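Local coordinates for protein oxygen-independent coproporphyrinogen III oxidase (Escherichia coli, PDB 1OLT) that catalyses the anaerobic oxidative decarboxylation of two propionates of coproporphyrinogen III to give protoporphyrinogen IX in heme biosynthesis, using S-adenosylmethionine and a [4Fe-4S] cluster, at residues F36-F41 / V94-L99; R308-Y313 / I329-D334; C368-V373 / M438-Y443. All coordinates share one frame; numbering follows the deposited sequence. Where two conformers were deposited one is given.

Contact 1: F36-F41 / V94-L99; sequences FGEQAF and VHRAPL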
loop_
_atom_site.group_PDB
_atom_site.type_symbol
_atom_site.label_atom_id
_atom_site.label_comp_id
_atom_site.label_asym_id
_atom_site.label_seq_id
_atom_site.Cartn_x
_atom_site.Cartn_y
_atom_site.Cartn_z
ATOM N N PHE A 36 -15.993 2.820 -18.286
ATOM C CA PHE A 36 -15.384 4.074 -17.827
ATOM C C PHE A 36 -14.292 4.518 -18.794
ATOM O O PHE A 36 -13.201 3.916 -18.891
ATOM C CB PHE A 36 -14.790 3.905 -16.417
ATOM C CG PHE A 36 -14.311 5.188 -15.789
ATOM C CD1 PHE A 36 -13.055 5.698 -16.073
ATOM C CD2 PHE A 36 -15.102 5.867 -14.864
ATOM C CE1 PHE A 36 -12.587 6.898 -15.462
ATOM C CE2 PHE A 36 -14.636 7.069 -14.270
ATOM C CZ PHE A 36 -13.388 7.573 -14.585
ATOM N N GLY A 37 -14.588 5.580 -19.485
ATOM C CA GLY A 37 -13.762 6.037 -20.563
ATOM C C GLY A 37 -13.108 7.389 -20.303
ATOM O O GLY A 37 -13.101 7.969 -19.199
ATOM N N GLU A 38 -12.582 7.901 -21.395
ATOM C CA GLU A 38 -11.767 9.075 -21.382
ATOM C C GLU A 38 -12.537 10.262 -20.942
ATOM O O GLU A 38 -11.981 11.121 -20.271
ATOM C CB GLU A 38 -11.248 9.314 -22.771
ATOM C CG GLU A 38 -10.281 10.460 -22.876
ATOM C CD GLU A 38 -9.032 10.305 -22.028
ATOM O OE1 GLU A 38 -8.679 9.196 -21.541
ATOM O OE2 GLU A 38 -8.373 11.331 -21.876
ATOM N N GLN A 39 -13.824 10.356 -21.278
ATOM C CA GLN A 39 -14.486 11.560 -20.875
ATOM C C GLN A 39 -14.655 11.540 -19.338
ATOM O O GLN A 39 -14.556 12.570 -18.677
ATOM C CB GLN A 39 -15.816 11.789 -21.703
ATOM C CG GLN A 39 -15.547 12.071 -23.235
ATOM C CD GLN A 39 -14.579 13.248 -23.482
ATOM O OE1 GLN A 39 -14.865 14.369 -23.055
ATOM N NE2 GLN A 39 -13.453 12.992 -24.162
ATOM N N ALA A 40 -14.980 10.370 -18.783
ATOM C CA ALA A 40 -15.266 10.293 -17.349
ATOM C C ALA A 40 -14.015 10.691 -16.647
ATOM O O ALA A 40 -14.043 11.383 -15.649
ATOM C CB ALA A 40 -15.677 8.875 -16.938
ATOM N N PHE A 41 -12.878 10.310 -17.229
ATOM C CA PHE A 41 -11.616 10.646 -16.651
ATOM C C PHE A 41 -11.404 12.157 -16.663
ATOM O O PHE A 41 -10.941 12.750 -15.689
ATOM C CB PHE A 41 -10.452 9.916 -17.405
ATOM C CG PHE A 41 -9.149 10.127 -16.815
ATOM C CD1 PHE A 41 -8.766 9.398 -15.728
ATOM C CD2 PHE A 41 -8.280 11.066 -17.322
ATOM C CE1 PHE A 41 -7.505 9.572 -15.144
ATOM C CE2 PHE A 41 -7.002 11.272 -16.741
ATOM C CZ PHE A 41 -6.618 10.531 -15.666
ATOM N N VAL A 94 3.801 12.947 -21.137
ATOM C CA VAL A 94 3.645 14.046 -22.074
ATOM C C VAL A 94 2.173 14.315 -22.422
ATOM O O VAL A 94 1.781 15.433 -22.593
ATOM C CB VAL A 94 4.555 13.723 -23.350
ATOM C CG1 VAL A 94 4.002 14.199 -24.542
ATOM C CG2 VAL A 94 6.005 14.247 -23.050
ATOM N N HIS A 95 1.366 13.261 -22.496
ATOM C CA HIS A 95 -0.042 13.402 -22.768
ATOM C C HIS A 95 -0.931 13.742 -21.526
ATOM O O HIS A 95 -1.842 14.486 -21.670
ATOM C CB HIS A 95 -0.551 12.156 -23.485
ATOM C CG HIS A 95 0.038 11.998 -24.866
ATOM N ND1 HIS A 95 -0.690 12.248 -26.014
ATOM C CD2 HIS A 95 1.288 11.646 -25.284
ATOM C CE1 HIS A 95 0.081 12.041 -27.078
ATOM N NE2 HIS A 95 1.284 11.694 -26.665
ATOM N N ARG A 96 -0.630 13.201 -20.349
ATOM C CA ARG A 96 -1.458 13.383 -19.140
ATOM C C ARG A 96 -1.099 14.621 -18.355
ATOM O O ARG A 96 -1.990 15.348 -17.898
ATOM C CB ARG A 96 -1.376 12.187 -18.202
ATOM C CG ARG A 96 -2.148 10.995 -18.659
ATOM C CD ARG A 96 -3.609 11.309 -18.706
ATOM N NE ARG A 96 -4.516 10.181 -18.821
ATOM C CZ ARG A 96 -5.604 10.149 -19.606
ATOM N NH1 ARG A 96 -5.874 11.110 -20.473
ATOM N NH2 ARG A 96 -6.406 9.090 -19.576
ATOM N N ALA A 97 0.177 14.914 -18.261
ATOM C CA ALA A 97 0.631 16.027 -17.448
ATOM C C ALA A 97 0.047 17.423 -17.734
ATOM O O ALA A 97 -0.179 18.166 -16.770
ATOM C CB ALA A 97 2.139 16.070 -17.410
ATOM N N PRO A 98 -0.207 17.822 -18.990
ATOM C CA PRO A 98 -0.864 19.113 -19.222
ATOM C C PRO A 98 -2.247 19.232 -18.577
ATOM O O PRO A 98 -2.666 20.333 -18.297
ATOM C CB PRO A 98 -0.961 19.231 -20.764
ATOM C CG PRO A 98 0.121 18.286 -21.282
ATOM C CD PRO A 98 0.183 17.155 -20.262
ATOM N N LEU A 99 -2.919 18.114 -18.327
ATOM C CA LEU A 99 -4.217 18.128 -17.635
ATOM C C LEU A 99 -4.076 18.643 -16.182
ATOM O O LEU A 99 -5.034 19.097 -15.585
ATOM C CB LEU A 99 -4.848 16.738 -17.628
ATOM C CG LEU A 99 -5.108 16.082 -18.981
ATOM C CD1 LEU A 99 -5.627 14.734 -18.746
ATOM C CD2 LEU A 99 -6.068 16.882 -19.832
#
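Arg96 NH1 meets Glu38 OE2 at 2.9 Å, and alongside it Arg96 NH2 meets Glu38 OE1 at 3.0 Å. The guanidinium thus takes the carboxylate end-on, one nitrogen to each oxygen, and both oxygens use the syn lone pair. Both bonds are close to straight, and the two flat groups lie nearly coplanar, 16° apart. Phe41 then lies against a face of the same guanidinium: its CE2 sits 3.4 Å from Arg96 CZ, over the centre of the group, with ring and guanidinium planes 17° apart. The overlap is offset, since Arg96 NH2 rides over the rim of the ring. The Phe41 ring reaches across because its CG is anti to the backbone N (chi1 -176°). At the ring's edge, Leu99 CD1 adds an apolar touch, 4.2 Å from Phe41 CE2. With its edge tied to Glu38 and a face on Phe41, the guanidinium is held flat and has little freedom to rotate. Replacing Arg96 with a leucine would probably leave the Glu38 carboxylate without its charged mate and the face of Phe41 without its flat cover. Leu357 of strand 357-362 touches Glu38, Phe41 and Arg96. The arrangement is a bidentate salt bridge whose guanidinium lies over an aromatic ring, and it joins helix 38-45 to the 94-99 segment of the radical SAM core, which follows on from helix 80-96.

Contact 2: R308-Y313 / I329-D334; sequences RNFQGY and ISMIGD. With SAM (S-adenosylmethionine), chain D.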
loop_
_atom_site.group_PDB
_atom_site.type_symbol
_atom_site.label_atom_id
_atom_site.label_comp_id
_atom_site.label_asym_id
_atom_site.label_seq_id
_atom_site.Cartn_x
_atom_site.Cartn_y
_atom_site.Cartn_z
ATOM N N ARG A 308 -5.387 7.100 4.142
ATOM C CA ARG A 308 -4.997 5.894 3.428
ATOM C C ARG A 308 -5.218 5.979 1.896
ATOM O O ARG A 308 -6.232 6.448 1.455
ATOM C CB ARG A 308 -5.786 4.709 3.996
ATOM C CG ARG A 308 -4.966 3.490 4.067
ATOM C CD ARG A 308 -5.696 2.285 4.547
ATOM N NE ARG A 308 -5.134 1.063 3.963
ATOM C CZ ARG A 308 -3.989 0.507 4.360
ATOM N NH1 ARG A 308 -3.288 1.041 5.374
ATOM N NH2 ARG A 308 -3.540 -0.589 3.743
ATOM N N ASN A 309 -4.249 5.507 1.112
ATOM C CA ASN A 309 -4.404 5.405 -0.337
ATOM C C ASN A 309 -4.037 3.994 -0.709
ATOM O O ASN A 309 -3.931 3.149 0.178
ATOM C CB ASN A 309 -3.563 6.470 -1.048
ATOM C CG ASN A 309 -2.124 6.521 -0.557
ATOM O OD1 ASN A 309 -1.398 5.503 -0.590
ATOM N ND2 ASN A 309 -1.693 7.703 -0.114
ATOM N N PHE A 310 -3.830 3.705 -1.995
ATOM C CA PHE A 310 -3.469 2.368 -2.394
ATOM C C PHE A 310 -2.133 1.900 -1.907
ATOM O O PHE A 310 -1.915 0.706 -1.841
ATOM C CB PHE A 310 -3.505 2.224 -3.960
ATOM C CG PHE A 310 -4.836 1.943 -4.462
ATOM C CD1 PHE A 310 -5.355 0.660 -4.357
ATOM C CD2 PHE A 310 -5.597 2.932 -4.997
ATOM C CE1 PHE A 310 -6.602 0.370 -4.816
ATOM C CE2 PHE A 310 -6.899 2.664 -5.477
ATOM C CZ PHE A 310 -7.409 1.399 -5.388
ATOM N N GLN A 311 -1.195 2.816 -1.679
ATOM C CA GLN A 311 0.117 2.424 -1.218
ATOM C C GLN A 311 0.043 2.164 0.289
ATOM O O GLN A 311 0.806 1.413 0.766
ATOM C CB GLN A 311 1.166 3.502 -1.552
ATOM C CG GLN A 311 2.630 3.193 -1.125
ATOM C CD GLN A 311 3.158 1.888 -1.629
ATOM O OE1 GLN A 311 2.735 1.421 -2.661
ATOM N NE2 GLN A 311 4.135 1.291 -0.893
ATOM N N GLY A 312 -0.913 2.746 1.007
ATOM C CA GLY A 312 -1.046 2.511 2.445
ATOM C C GLY A 312 -1.351 3.738 3.259
ATOM O O GLY A 312 -1.940 4.721 2.778
ATOM N N TYR A 313 -1.006 3.688 4.546
ATOM C CA TYR A 313 -1.302 4.814 5.409
ATOM C C TYR A 313 -0.494 6.065 5.033
ATOM O O TYR A 313 0.637 5.956 4.566
ATOM C CB TYR A 313 -1.007 4.433 6.835
ATOM C CG TYR A 313 -2.012 3.504 7.456
ATOM C CD1 TYR A 313 -3.351 3.851 7.559
ATOM C CD2 TYR A 313 -1.613 2.312 7.969
ATOM C CE1 TYR A 313 -4.278 2.987 8.171
ATOM C CE2 TYR A 313 -2.518 1.460 8.618
ATOM C CZ TYR A 313 -3.853 1.801 8.709
ATOM O OH TYR A 313 -4.721 0.918 9.337
ATOM N N ILE A 329 -3.216 2.596 -10.780
ATOM C CA ILE A 329 -4.507 3.184 -10.360
ATOM C C ILE A 329 -4.432 4.644 -9.964
ATOM O O ILE A 329 -3.532 5.054 -9.237
ATOM C CB ILE A 329 -5.128 2.369 -9.213
ATOM C CG1 ILE A 329 -5.394 0.943 -9.689
ATOM C CG2 ILE A 329 -6.501 2.914 -8.834
ATOM C CD1 ILE A 329 -5.595 -0.111 -8.515
ATOM N N SER A 330 -5.387 5.414 -10.454
ATOM C CA SER A 330 -5.578 6.822 -10.121
ATOM C C SER A 330 -6.850 6.949 -9.247
ATOM O O SER A 330 -7.794 6.228 -9.495
ATOM C CB SER A 330 -5.792 7.633 -11.387
ATOM O OG SER A 330 -4.701 7.544 -12.292
ATOM N N MET A 331 -6.834 7.842 -8.247
ATOM C CA MET A 331 -7.980 8.223 -7.456
ATOM C C MET A 331 -8.157 9.743 -7.600
ATOM O O MET A 331 -7.471 10.522 -6.959
ATOM C CB MET A 331 -7.749 7.862 -6.014
ATOM C CG MET A 331 -7.572 6.374 -5.931
ATOM S SD MET A 331 -7.252 5.620 -4.288
ATOM C CE MET A 331 -5.922 6.746 -3.420
ATOM N N ILE A 332 -9.071 10.138 -8.470
ATOM C CA ILE A 332 -9.182 11.523 -8.852
ATOM C C ILE A 332 -10.663 11.942 -8.880
ATOM O O ILE A 332 -11.467 11.304 -9.507
ATOM C CB ILE A 332 -8.554 11.755 -10.263
ATOM C CG1 ILE A 332 -7.043 11.397 -10.273
ATOM C CG2 ILE A 332 -8.694 13.194 -10.673
ATOM C CD1 ILE A 332 -6.452 11.492 -11.638
ATOM N N GLY A 333 -10.983 13.045 -8.283
ATOM C CA GLY A 333 -12.331 13.622 -8.419
ATOM C C GLY A 333 -13.522 12.663 -8.177
ATOM O O GLY A 333 -14.371 12.527 -9.029
ATOM N N ASP A 334 -13.468 11.936 -7.073
ATOM C CA ASP A 334 -14.399 10.855 -6.762
ATOM C C ASP A 334 -14.552 9.766 -7.863
ATOM O O ASP A 334 -15.652 9.227 -8.066
ATOM C CB ASP A 334 -15.756 11.411 -6.303
ATOM C CG ASP A 334 -15.597 12.506 -5.215
ATOM O OD1 ASP A 334 -14.925 12.326 -4.161
ATOM O OD2 ASP A 334 -15.998 13.605 -5.416
HETATM N N SAM D . -0.322 -5.440 -2.614
HETATM C CA SAM D . 0.512 -6.191 -1.657
HETATM C C SAM D . -0.260 -7.367 -1.024
HETATM O O SAM D . 0.110 -8.555 -1.098
HETATM O OXT SAM D . -1.332 -7.220 -0.398
HETATM C CB SAM D . 1.084 -5.234 -0.577
HETATM C CG SAM D . 2.115 -4.176 -1.084
HETATM S SD SAM D . 1.485 -2.465 -1.155
HETATM C CE SAM D . 2.116 -1.766 0.413
HETATM C "C5'" SAM D . 2.465 -1.472 -2.343
HETATM C "C4'" SAM D . 2.331 -1.997 -3.763
HETATM O "O4'" SAM D . 0.985 -1.773 -4.150
HETATM C "C3'" SAM D . 3.178 -1.254 -4.801
HETATM O "O3'" SAM D . 4.535 -1.656 -4.755
HETATM C "C2'" SAM D . 2.399 -1.587 -6.044
HETATM O "O2'" SAM D . 2.634 -2.918 -6.415
HETATM C "C1'" SAM D . 0.945 -1.456 -5.554
HETATM N N9 SAM D . 0.424 -0.109 -5.704
HETATM C C8 SAM D . 0.577 0.934 -4.860
HETATM N N7 SAM D . -0.067 2.040 -5.405
HETATM C C5 SAM D . -0.599 1.689 -6.546
HETATM C C6 SAM D . -1.320 2.380 -7.481
HETATM N N6 SAM D . -1.673 3.647 -7.342
HETATM N N1 SAM D . -1.703 1.702 -8.581
HETATM C C2 SAM D . -1.391 0.408 -8.761
HETATM N N3 SAM D . -0.664 -0.276 -7.868
HETATM C C4 SAM D . -0.283 0.359 -6.769
#
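The loop 308-313 turns back on itself between two short strands and faces strand 329-332, with Asn309 CA 8.5 Å from Met331 CA and no hydrogen bond between the segments, so side chains make the contact. Phe310 carries most of it, its ring reaching both Ile329 and Met331. Ile329 CD1 lies over one face of that ring in a CH-pi contact, 4.0 Å from the centroid, while Ile329 CG2 comes up to Phe310 CE2. Met331 SD approaches the same ring obliquely, 3.2 Å from Phe310 CE2, a close Met-aromatic contact. The thioether then bends at its last torsion (chi3 -44°), which carries CE past the ring to Asn309 CB at 3.4 Å. Asn309 has two conformers; in the one described here its OD1 accepts from Gln311 N at 2.9 Å, in the carbonyl plane and on a lone pair, and from Gly312 N, which sits above that plane, making an Asx turn. The same two segments hold S-adenosylmethionine. Ile329 N donates to adenine N1 of SAM at 2.8 Å and Ile329 O accepts from SAM N6 at 3.0 Å, both nearly straight, so one residue's backbone reads the adenine edge; Phe310 CB lies over the face of the adenine, 3.7 Å from SAM N7. Gly112 O and Glu145 add further hydrogen bonds to the cofactor. Together the loop and the strand form the adenine end of the binding pocket for the first S-adenosylmethionine.

Contact 3: C368-V373 / M438-Y443; sequences CIRRDV and MCFDTY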
loop_
_atom_site.group_PDB
_atom_site.type_symbol
_atom_site.label_atom_id
_atom_site.label_comp_id
_atom_site.label_asym_id
_atom_site.label_seq_id
_atom_site.Cartn_x
_atom_site.Cartn_y
_atom_site.Cartn_z
ATOM N N CYS A 368 -19.418 7.376 -2.037
ATOM C CA CYS A 368 -18.485 8.351 -1.425
ATOM C C CYS A 368 -18.624 8.407 0.078
ATOM O O CYS A 368 -17.634 8.489 0.791
ATOM C CB CYS A 368 -18.683 9.749 -2.014
ATOM S SG CYS A 368 -18.033 9.940 -3.705
ATOM N N ILE A 369 -19.858 8.413 0.552
ATOM C CA ILE A 369 -20.098 8.401 1.968
ATOM C C ILE A 369 -19.290 7.200 2.530
ATOM O O ILE A 369 -18.389 7.336 3.330
ATOM C CB ILE A 369 -21.639 8.286 2.223
ATOM C CG1 ILE A 369 -22.350 9.620 1.849
ATOM C CG2 ILE A 369 -21.914 7.892 3.637
ATOM C CD1 ILE A 369 -23.800 9.462 1.225
ATOM N N ARG A 370 -19.672 6.020 2.048
ATOM C CA ARG A 370 -19.282 4.764 2.635
ATOM C C ARG A 370 -17.777 4.624 2.579
ATOM O O ARG A 370 -17.174 4.073 3.485
ATOM C CB ARG A 370 -19.972 3.614 1.910
ATOM C CG ARG A 370 -21.498 3.506 2.165
ATOM C CD ARG A 370 -22.137 2.436 1.340
ATOM N NE ARG A 370 -23.576 2.378 1.611
ATOM C CZ ARG A 370 -24.126 1.830 2.671
ATOM N NH1 ARG A 370 -23.406 1.237 3.605
ATOM N NH2 ARG A 370 -25.445 1.871 2.794
ATOM N N ARG A 371 -17.169 5.159 1.515
ATOM C CA ARG A 371 -15.721 5.263 1.457
ATOM C C ARG A 371 -15.218 6.024 2.672
ATOM O O ARG A 371 -14.244 5.610 3.318
ATOM C CB ARG A 371 -15.255 5.991 0.176
ATOM C CG ARG A 371 -13.761 6.181 0.058
ATOM C CD ARG A 371 -13.335 7.318 -0.872
ATOM N NE ARG A 371 -14.061 8.498 -0.466
ATOM C CZ ARG A 371 -14.452 9.493 -1.240
ATOM N NH1 ARG A 371 -14.143 9.539 -2.535
ATOM N NH2 ARG A 371 -15.159 10.483 -0.695
ATOM N N ASP A 372 -15.857 7.144 2.968
ATOM C CA ASP A 372 -15.408 7.965 4.094
ATOM C C ASP A 372 -15.665 7.283 5.462
ATOM O O ASP A 372 -14.862 7.435 6.365
ATOM C CB ASP A 372 -16.074 9.352 4.089
ATOM C CG ASP A 372 -15.671 10.197 2.885
ATOM O OD1 ASP A 372 -14.687 9.835 2.219
ATOM O OD2 ASP A 372 -16.282 11.239 2.538
ATOM N N VAL A 373 -16.752 6.527 5.589
ATOM C CA VAL A 373 -17.003 5.731 6.798
ATOM C C VAL A 373 -15.880 4.708 7.001
ATOM O O VAL A 373 -15.272 4.599 8.073
ATOM C CB VAL A 373 -18.368 5.026 6.698
ATOM C CG1 VAL A 373 -18.543 3.986 7.790
ATOM C CG2 VAL A 373 -19.502 6.068 6.768
ATOM N N MET A 438 -16.831 -4.410 6.760
ATOM C CA MET A 438 -17.685 -5.215 5.892
ATOM C C MET A 438 -19.186 -4.982 6.137
ATOM O O MET A 438 -20.005 -5.211 5.233
ATOM C CB MET A 438 -17.362 -6.708 6.073
ATOM C CG MET A 438 -17.571 -7.587 4.836
ATOM S SD MET A 438 -16.702 -9.243 4.869
ATOM C CE MET A 438 -16.304 -9.480 6.672
ATOM N N CYS A 439 -19.556 -4.542 7.344
ATOM C CA CYS A 439 -20.977 -4.232 7.637
ATOM C C CYS A 439 -21.529 -3.072 6.813
ATOM O O CYS A 439 -22.771 -2.938 6.649
ATOM C CB CYS A 439 -21.179 -3.928 9.116
ATOM S SG CYS A 439 -20.743 -5.343 10.116
ATOM N N PHE A 440 -20.610 -2.254 6.308
ATOM C CA PHE A 440 -20.927 -1.098 5.494
ATOM C C PHE A 440 -20.753 -1.306 3.975
ATOM O O PHE A 440 -20.959 -0.378 3.193
ATOM C CB PHE A 440 -20.111 0.099 5.984
ATOM C CG PHE A 440 -20.512 0.553 7.342
ATOM C CD1 PHE A 440 -21.582 1.439 7.509
ATOM C CD2 PHE A 440 -19.870 0.073 8.467
ATOM C CE1 PHE A 440 -21.982 1.858 8.775
ATOM C CE2 PHE A 440 -20.275 0.480 9.727
ATOM C CZ PHE A 440 -21.358 1.380 9.876
ATOM N N ASP A 441 -20.404 -2.514 3.545
ATOM C CA ASP A 441 -20.115 -2.749 2.129
ATOM C C ASP A 441 -21.385 -3.242 1.397
ATOM O O ASP A 441 -21.878 -4.341 1.662
ATOM C CB ASP A 441 -18.953 -3.743 2.028
ATOM C CG ASP A 441 -18.442 -3.924 0.606
ATOM O OD1 ASP A 441 -19.200 -3.653 -0.358
ATOM O OD2 ASP A 441 -17.295 -4.353 0.369
ATOM N N THR A 442 -21.924 -2.422 0.496
ATOM C CA THR A 442 -23.138 -2.792 -0.216
ATOM C C THR A 442 -22.895 -3.820 -1.314
ATOM O O THR A 442 -23.822 -4.487 -1.738
ATOM C CB THR A 442 -23.818 -1.561 -0.832
ATOM O OG1 THR A 442 -22.886 -0.851 -1.656
ATOM C CG2 THR A 442 -24.217 -0.569 0.249
ATOM N N TYR A 443 -21.657 -3.928 -1.774
ATOM C CA TYR A 443 -21.330 -4.772 -2.929
ATOM C C TYR A 443 -21.467 -6.271 -2.626
ATOM O O TYR A 443 -21.843 -7.063 -3.519
ATOM C CB TYR A 443 -19.955 -4.347 -3.552
ATOM C CG TYR A 443 -20.099 -2.962 -4.145
ATOM C CD1 TYR A 443 -20.651 -2.787 -5.414
ATOM C CD2 TYR A 443 -19.796 -1.820 -3.401
ATOM C CE1 TYR A 443 -20.839 -1.513 -5.955
ATOM C CE2 TYR A 443 -19.978 -0.536 -3.942
ATOM C CZ TYR A 443 -20.490 -0.399 -5.217
ATOM O OH TYR A 443 -20.695 0.842 -5.762
#
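Helix residues 368-373 face a type I turn from Met438 to Asp441, and the backbones come nearest at Arg370 and Phe440, with their CA atoms 6.7 Å apart. Arg370 runs extended from CG to NE and puts NH1 3.0 Å from Phe440 O. That bond is bent, 135° at the hydrogen, with the donor above the carbonyl plane and the oxygen tilted from the guanidinium plane. NH1 also makes a salt bridge to Asp403 and NE one to Asp366, so the bent bond is probably the lesser hold. Thr442 CG2 lies over one face of the guanidinium, 3.3 Å from Arg370 NE and offset toward its rim. The threonine turns its methyl to the arginine because OG1 takes the position between backbone N and carbonyl carbon (chi1 54°), where it is hydrogen-bonded to Tyr26 OH. One helical turn from Arg370, Val373 CG1 sits over the centre of the Phe440 ring, 3.9 Å from the centroid and 10° off its normal, a CH-pi contact; Phe400 meets the ring edge-to-face. Just beyond, Asp441 OD1 accepts from Tyr443 N at 2.8 Å, an Asx turn that bends the chain round Thr442. The carboxylates of Asp366 and Asp403 probably stabilise the positive charge of the buried Arg370, while its bent bond to Phe440 O, the methyl of Thr442 and the apolar hold of Val373 on the Phe440 ring join the C-terminal tail to helix 365-380.

Along the chain the three contacts come one after another, each closing before the next opens. Contact 1 lies at the outer side, its centre about 17 Å from that of contact 2; the centre of contact 3 is about 16 Å from that of contact 2 and about 27 Å from that of contact 1. Contact 2 is the one that touches both others: Ile332 packs on Phe41, and Asp334 meets Arg371 in a long, weak ion pair. The three-stranded sheet begins with the strand of contact 2, and its other strands touch contact 1 through Ala337 and Leu357. The series thus runs from the radical SAM core, through the S-adenosylmethionine pocket of contact 2, to the helical C-terminal part.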